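Local coordinates for protein Dye-decolorizing peroxidase (Irpex lacteus, PDB 7D8M) that probably acts as a heme-dependent peroxidase of the dye-decolorizing family, using heme b as its cofactor, at residues Asp172-Thr184 against Gly188-Gly200. Numbering follows the deposited sequence.
With HEM (protoporphyrin IX containing Fe), chain B.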
loop_
_atom_site.group_PDB
_atom_site.type_symbol
_atom_site.label_atom_id
_atom_site.label_comp_id
_atom_site.label_asym_id
_atom_site.label_seq_id
_atom_site.Cartn_x
_atom_site.Cartn_y
_atom_site.Cartn_z
ATOM N N ASP A 172 -1.410 0.833 -11.631
ATOM C CA ASP A 172 -0.982 0.454 -10.298
ATOM C C ASP A 172 -1.261 -1.030 -10.096
ATOM O O ASP A 172 -1.878 -1.689 -10.939
ATOM C CB ASP A 172 -1.706 1.307 -9.244
ATOM C CG ASP A 172 -0.957 1.373 -7.927
ATOM O OD1 ASP A 172 -0.059 0.527 -7.706
ATOM O OD2 ASP A 172 -1.280 2.264 -7.105
ATOM N N GLY A 173 -0.805 -1.557 -8.964
ATOM C CA GLY A 173 -0.989 -2.970 -8.697
ATOM C C GLY A 173 -0.222 -3.885 -9.624
ATOM O O GLY A 173 -0.694 -4.982 -9.923
ATOM N N ILE A 174 0.950 -3.463 -10.095
ATOM C CA ILE A 174 1.756 -4.304 -10.979
ATOM C C ILE A 174 2.667 -5.229 -10.189
ATOM O O ILE A 174 2.633 -6.449 -10.374
ATOM C CB ILE A 174 2.573 -3.437 -11.960
ATOM C CG1 ILE A 174 1.646 -2.619 -12.861
ATOM C CG2 ILE A 174 3.497 -4.323 -12.792
ATOM C CD1 ILE A 174 2.351 -1.476 -13.589
ATOM N N SER A 175 3.491 -4.673 -9.293
ATOM C CA SER A 175 4.555 -5.419 -8.624
ATOM C C SER A 175 4.190 -5.672 -7.162
ATOM O O SER A 175 4.106 -4.731 -6.362
ATOM C CB SER A 175 5.878 -4.663 -8.724
ATOM O OG SER A 175 6.928 -5.417 -8.150
ATOM N N ASN A 176 3.995 -6.940 -6.813
ATOM C CA ASN A 176 3.798 -7.364 -5.432
ATOM C C ASN A 176 4.493 -8.696 -5.233
ATOM O O ASN A 176 4.518 -9.523 -6.152
ATOM C CB ASN A 176 2.315 -7.530 -5.069
ATOM C CG ASN A 176 1.637 -6.223 -4.829
ATOM O OD1 ASN A 176 1.936 -5.517 -3.857
ATOM N ND2 ASN A 176 0.725 -5.869 -5.727
ATOM N N PRO A 177 5.035 -8.948 -4.044
ATOM C CA PRO A 177 5.682 -10.238 -3.798
ATOM C C PRO A 177 4.659 -11.359 -3.758
ATOM O O PRO A 177 3.471 -11.149 -3.504
ATOM C CB PRO A 177 6.334 -10.050 -2.427
ATOM C CG PRO A 177 5.377 -9.111 -1.727
ATOM C CD PRO A 177 4.959 -8.134 -2.812
ATOM N N THR A 178 5.139 -12.568 -4.023
ATOM C CA THR A 178 4.353 -13.768 -3.806
ATOM C C THR A 178 5.182 -14.734 -2.966
ATOM O O THR A 178 6.279 -14.400 -2.506
ATOM C CB THR A 178 3.905 -14.395 -5.128
ATOM O OG1 THR A 178 2.894 -15.382 -4.861
ATOM C CG2 THR A 178 5.084 -15.030 -5.839
ATOM N N ILE A 179 4.645 -15.927 -2.739
ATOM C CA ILE A 179 5.293 -16.911 -1.871
ATOM C C ILE A 179 5.529 -18.178 -2.676
ATOM O O ILE A 179 4.891 -18.403 -3.724
ATOM C CB ILE A 179 4.463 -17.180 -0.592
ATOM C CG1 ILE A 179 3.067 -17.693 -0.941
ATOM C CG2 ILE A 179 4.370 -15.927 0.258
ATOM C CD1 ILE A 179 2.251 -18.088 0.279
ATOM N N PRO A 180 6.465 -19.028 -2.238
ATOM C CA PRO A 180 6.714 -20.293 -2.943
ATOM C C PRO A 180 5.471 -21.173 -3.006
ATOM O O PRO A 180 4.718 -21.289 -2.042
ATOM C CB PRO A 180 7.819 -20.952 -2.110
ATOM C CG PRO A 180 8.502 -19.824 -1.428
ATOM C CD PRO A 180 7.456 -18.787 -1.171
ATOM N N GLY A 181 5.263 -21.797 -4.165
ATOM C CA GLY A 181 4.184 -22.743 -4.333
ATOM C C GLY A 181 2.832 -22.145 -4.639
ATOM O O GLY A 181 1.897 -22.898 -4.949
ATOM N N PHE A 182 2.685 -20.826 -4.569
ATOM C CA PHE A 182 1.401 -20.170 -4.795
ATOM C C PHE A 182 1.352 -19.727 -6.251
ATOM O O PHE A 182 1.925 -18.698 -6.617
ATOM C CB PHE A 182 1.219 -18.995 -3.843
ATOM C CG PHE A 182 -0.176 -18.454 -3.814
ATOM C CD1 PHE A 182 -1.222 -19.230 -3.338
ATOM C CD2 PHE A 182 -0.448 -17.171 -4.266
ATOM C CE1 PHE A 182 -2.519 -18.740 -3.307
ATOM C CE2 PHE A 182 -1.740 -16.670 -4.237
ATOM C CZ PHE A 182 -2.780 -17.460 -3.758
ATOM N N GLY A 183 0.666 -20.506 -7.082
ATOM C CA GLY A 183 0.594 -20.171 -8.487
ATOM C C GLY A 183 1.980 -20.114 -9.118
ATOM O O GLY A 183 2.957 -20.687 -8.623
ATOM N N THR A 184 2.056 -19.389 -10.234
ATOM C CA THR A 184 3.309 -19.229 -10.960
ATOM C C THR A 184 3.778 -17.786 -10.869
ATOM O O THR A 184 3.030 -16.872 -11.253
ATOM C CB THR A 184 3.152 -19.638 -12.424
ATOM O OG1 THR A 184 2.579 -20.949 -12.496
ATOM C CG2 THR A 184 4.509 -19.634 -13.120
ATOM N N GLY A 188 10.389 -11.473 -13.056
ATOM C CA GLY A 188 10.737 -10.326 -12.253
ATOM C C GLY A 188 9.979 -10.182 -10.944
ATOM O O GLY A 188 10.330 -9.300 -10.147
ATOM N N GLN A 189 8.963 -11.004 -10.688
ATOM C CA GLN A 189 8.198 -10.887 -9.446
ATOM C C GLN A 189 9.015 -11.415 -8.272
ATOM O O GLN A 189 9.735 -12.409 -8.393
ATOM C CB GLN A 189 6.870 -11.648 -9.552
ATOM C CG GLN A 189 5.903 -11.446 -8.368
ATOM C CD GLN A 189 4.567 -12.159 -8.544
ATOM O OE1 GLN A 189 4.421 -13.035 -9.395
ATOM N NE2 GLN A 189 3.586 -11.786 -7.730
ATOM N N ALA A 190 8.907 -10.748 -7.126
ATOM C CA ALA A 190 9.616 -11.220 -5.944
ATOM C C ALA A 190 8.924 -12.452 -5.369
ATOM O O ALA A 190 7.694 -12.483 -5.232
ATOM C CB ALA A 190 9.693 -10.121 -4.892
ATOM N N VAL A 191 9.713 -13.474 -5.043
ATOM C CA VAL A 191 9.216 -14.652 -4.337
ATOM C C VAL A 191 9.881 -14.663 -2.969
ATOM O O VAL A 191 11.074 -14.956 -2.848
ATOM C CB VAL A 191 9.495 -15.950 -5.107
ATOM C CG1 VAL A 191 8.678 -17.086 -4.519
ATOM C CG2 VAL A 191 9.178 -15.775 -6.582
ATOM N N VAL A 192 9.125 -14.336 -1.932
ATOM C CA VAL A 192 9.695 -14.160 -0.606
ATOM C C VAL A 192 9.239 -15.300 0.295
ATOM O O VAL A 192 8.238 -15.974 0.034
ATOM C CB VAL A 192 9.319 -12.784 -0.019
ATOM C CG1 VAL A 192 9.603 -11.701 -1.043
ATOM C CG2 VAL A 192 7.840 -12.759 0.394
ATOM N N ASP A 193 10.013 -15.538 1.353
ATOM C CA ASP A 193 9.626 -16.536 2.343
ATOM C C ASP A 193 8.257 -16.184 2.919
ATOM O O ASP A 193 7.962 -15.001 3.131
ATOM C CB ASP A 193 10.658 -16.608 3.471
ATOM C CG ASP A 193 12.003 -17.155 3.010
ATOM O OD1 ASP A 193 12.041 -18.277 2.464
ATOM O OD2 ASP A 193 13.022 -16.459 3.204
ATOM N N PRO A 194 7.396 -17.177 3.180
ATOM C CA PRO A 194 6.048 -16.856 3.682
ATOM C C PRO A 194 6.052 -16.014 4.948
ATOM O O PRO A 194 5.120 -15.230 5.158
ATOM C CB PRO A 194 5.421 -18.240 3.922
ATOM C CG PRO A 194 6.151 -19.159 3.024
ATOM C CD PRO A 194 7.567 -18.617 2.926
ATOM N N GLY A 195 7.085 -16.122 5.780
ATOM C CA GLY A 195 7.138 -15.353 7.011
ATOM C C GLY A 195 7.423 -13.873 6.853
ATOM O O GLY A 195 7.402 -13.159 7.863
ATOM N N ILE A 196 7.703 -13.390 5.635
ATOM C CA ILE A 196 7.799 -11.949 5.433
ATOM C C ILE A 196 6.411 -11.336 5.358
ATOM O O ILE A 196 6.227 -10.159 5.683
ATOM C CB ILE A 196 8.630 -11.632 4.170
ATOM C CG1 ILE A 196 10.022 -12.257 4.275
ATOM C CG2 ILE A 196 8.774 -10.122 3.945
ATOM C CD1 ILE A 196 10.795 -11.829 5.510
ATOM N N ILE A 197 5.414 -12.118 4.953
ATOM C CA ILE A 197 4.041 -11.646 4.852
ATOM C C ILE A 197 3.192 -12.123 6.027
ATOM O O ILE A 197 2.402 -11.352 6.575
ATOM C CB ILE A 197 3.419 -12.099 3.513
ATOM C CG1 ILE A 197 4.221 -11.561 2.319
ATOM C CG2 ILE A 197 1.917 -11.735 3.452
ATOM C CD1 ILE A 197 4.610 -10.069 2.408
ATOM N N PHE A 198 3.333 -13.392 6.409
ATOM C CA PHE A 198 2.450 -14.034 7.375
ATOM C C PHE A 198 3.198 -14.275 8.679
ATOM O O PHE A 198 4.221 -14.970 8.692
ATOM C CB PHE A 198 1.916 -15.358 6.833
ATOM C CG PHE A 198 1.067 -15.216 5.608
ATOM C CD1 PHE A 198 -0.196 -14.653 5.685
ATOM C CD2 PHE A 198 1.529 -15.657 4.379
ATOM C CE1 PHE A 198 -0.980 -14.524 4.557
ATOM C CE2 PHE A 198 0.754 -15.529 3.256
ATOM C CZ PHE A 198 -0.506 -14.963 3.345
ATOM N N THR A 199 2.673 -13.725 9.769
ATOM C CA THR A 199 3.271 -13.953 11.076
ATOM C C THR A 199 3.240 -15.437 11.423
ATOM O O THR A 199 2.269 -16.141 11.134
ATOM C CB THR A 199 2.531 -13.145 12.143
ATOM O OG1 THR A 199 1.128 -13.430 12.061
ATOM C CG2 THR A 199 2.760 -11.646 11.925
ATOM N N GLY A 200 4.331 -15.918 12.018
ATOM C CA GLY A 200 4.437 -17.296 12.434
ATOM C C GLY A 200 4.903 -18.261 11.370
ATOM O O GLY A 200 5.198 -19.413 11.700
HETATM C CHA HEM B . 4.636 1.016 -6.711
HETATM C CHB HEM B . 1.846 4.980 -6.884
HETATM C CHC HEM B . 2.035 5.281 -2.037
HETATM C CHD HEM B . 5.223 1.628 -1.921
HETATM C C1A HEM B . 3.851 2.043 -7.187
HETATM C C2A HEM B . 3.459 2.252 -8.568
HETATM C C3A HEM B . 2.674 3.344 -8.607
HETATM C C4A HEM B . 2.549 3.855 -7.259
HETATM C CMA HEM B . 2.003 3.984 -9.836
HETATM C CAA HEM B . 3.881 1.344 -9.755
HETATM C CBA HEM B . 2.878 0.206 -9.934
HETATM C CGA HEM B . 3.395 -1.092 -9.344
HETATM O O1A HEM B . 4.619 -1.350 -9.429
HETATM O O2A HEM B . 2.575 -1.889 -8.810
HETATM C C1B HEM B . 1.631 5.374 -5.585
HETATM C C2B HEM B . 0.746 6.443 -5.180
HETATM C C3B HEM B . 0.810 6.531 -3.838
HETATM C C4B HEM B . 1.719 5.513 -3.361
HETATM C CMB HEM B . -0.066 7.313 -6.184
HETATM C CAB HEM B . 0.053 7.478 -2.874
HETATM C CBB HEM B . -1.067 8.129 -3.207
HETATM C C1C HEM B . 2.968 4.369 -1.572
HETATM C C2C HEM B . 3.448 4.234 -0.208
HETATM C C3C HEM B . 4.329 3.214 -0.177
HETATM C C4C HEM B . 4.444 2.694 -1.526
HETATM C CMC HEM B . 2.957 5.125 0.960
HETATM C CAC HEM B . 5.155 2.649 1.009
HETATM C CBC HEM B . 5.459 3.372 2.101
HETATM C C1D HEM B . 5.243 1.071 -3.183
HETATM C C2D HEM B . 5.832 -0.202 -3.567
HETATM C C3D HEM B . 5.674 -0.363 -4.882
HETATM C C4D HEM B . 4.973 0.801 -5.391
HETATM C CMD HEM B . 6.538 -1.206 -2.642
HETATM C CAD HEM B . 6.160 -1.567 -5.712
HETATM C CBD HEM B . 7.594 -1.289 -6.174
HETATM C CGD HEM B . 8.186 -2.473 -6.909
HETATM O O1D HEM B . 8.890 -2.247 -7.928
HETATM O O2D HEM B . 7.951 -3.641 -6.491
HETATM N NA HEM B . 3.287 3.040 -6.423
HETATM N NB HEM B . 2.213 4.821 -4.452
HETATM N NC HEM B . 3.605 3.423 -2.341
HETATM N ND HEM B . 4.709 1.653 -4.320
HETATM FE FE HEM B . 3.572 3.351 -4.388
HETATM O O HOH W 1 7.804 -8.093 -6.754
HETATM O O HOH W 2 9.685 -7.336 -8.290
HETATM O O HOH W 3 2.476 -14.906 -9.218
#
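Thr178 and Val191 form a single parallel beta bridge: Thr178 N donates to Ala190 O (2.8 Å) and Thr178 O accepts from Val192 N (2.9 Å), both bonds nearly straight. The bridge lies beyond the heme-binding loop, which contains the Asp-Gly of the GXXDG motif of DyP-type peroxidases. The Gln189 side chain extends the pairing: with CG anti to the backbone N (chi1 -173°) and the chain extended beyond, NE2 reaches Asn176 O at 2.9 Å, the acceptor lying in the amide plane, while OE1 accepts from His186 N and a water shared with Thr184 O. The Gln189 side chain crosses that of Thr178 at about a right angle, NE2 passing beside Thr178 CB. With Gln189 cut back to an alanine, Asn176 O would probably lose its amide donor and His186 N its acceptor. Pro177, whose missing N-H costs this pairing nothing, its N facing away from the partner strand, rests CB on Val192 CG1 (3.9 Å). Pro180 and Gly181 are central in a type II turn, Gly181 suiting the positive phi; Pro180 CD packs against Val191 CG1. Ile179 sends CD1 to the edge of the Phe198 ring, an apolar contact beside helix 14-17. Ser175 is small enough to sit against both propionates: its N donates to HEM O2A, a water accepting from Ala190 N donates to Ser175 OG, and Ser175 OG donates to HEM O2D at 2.6 Å.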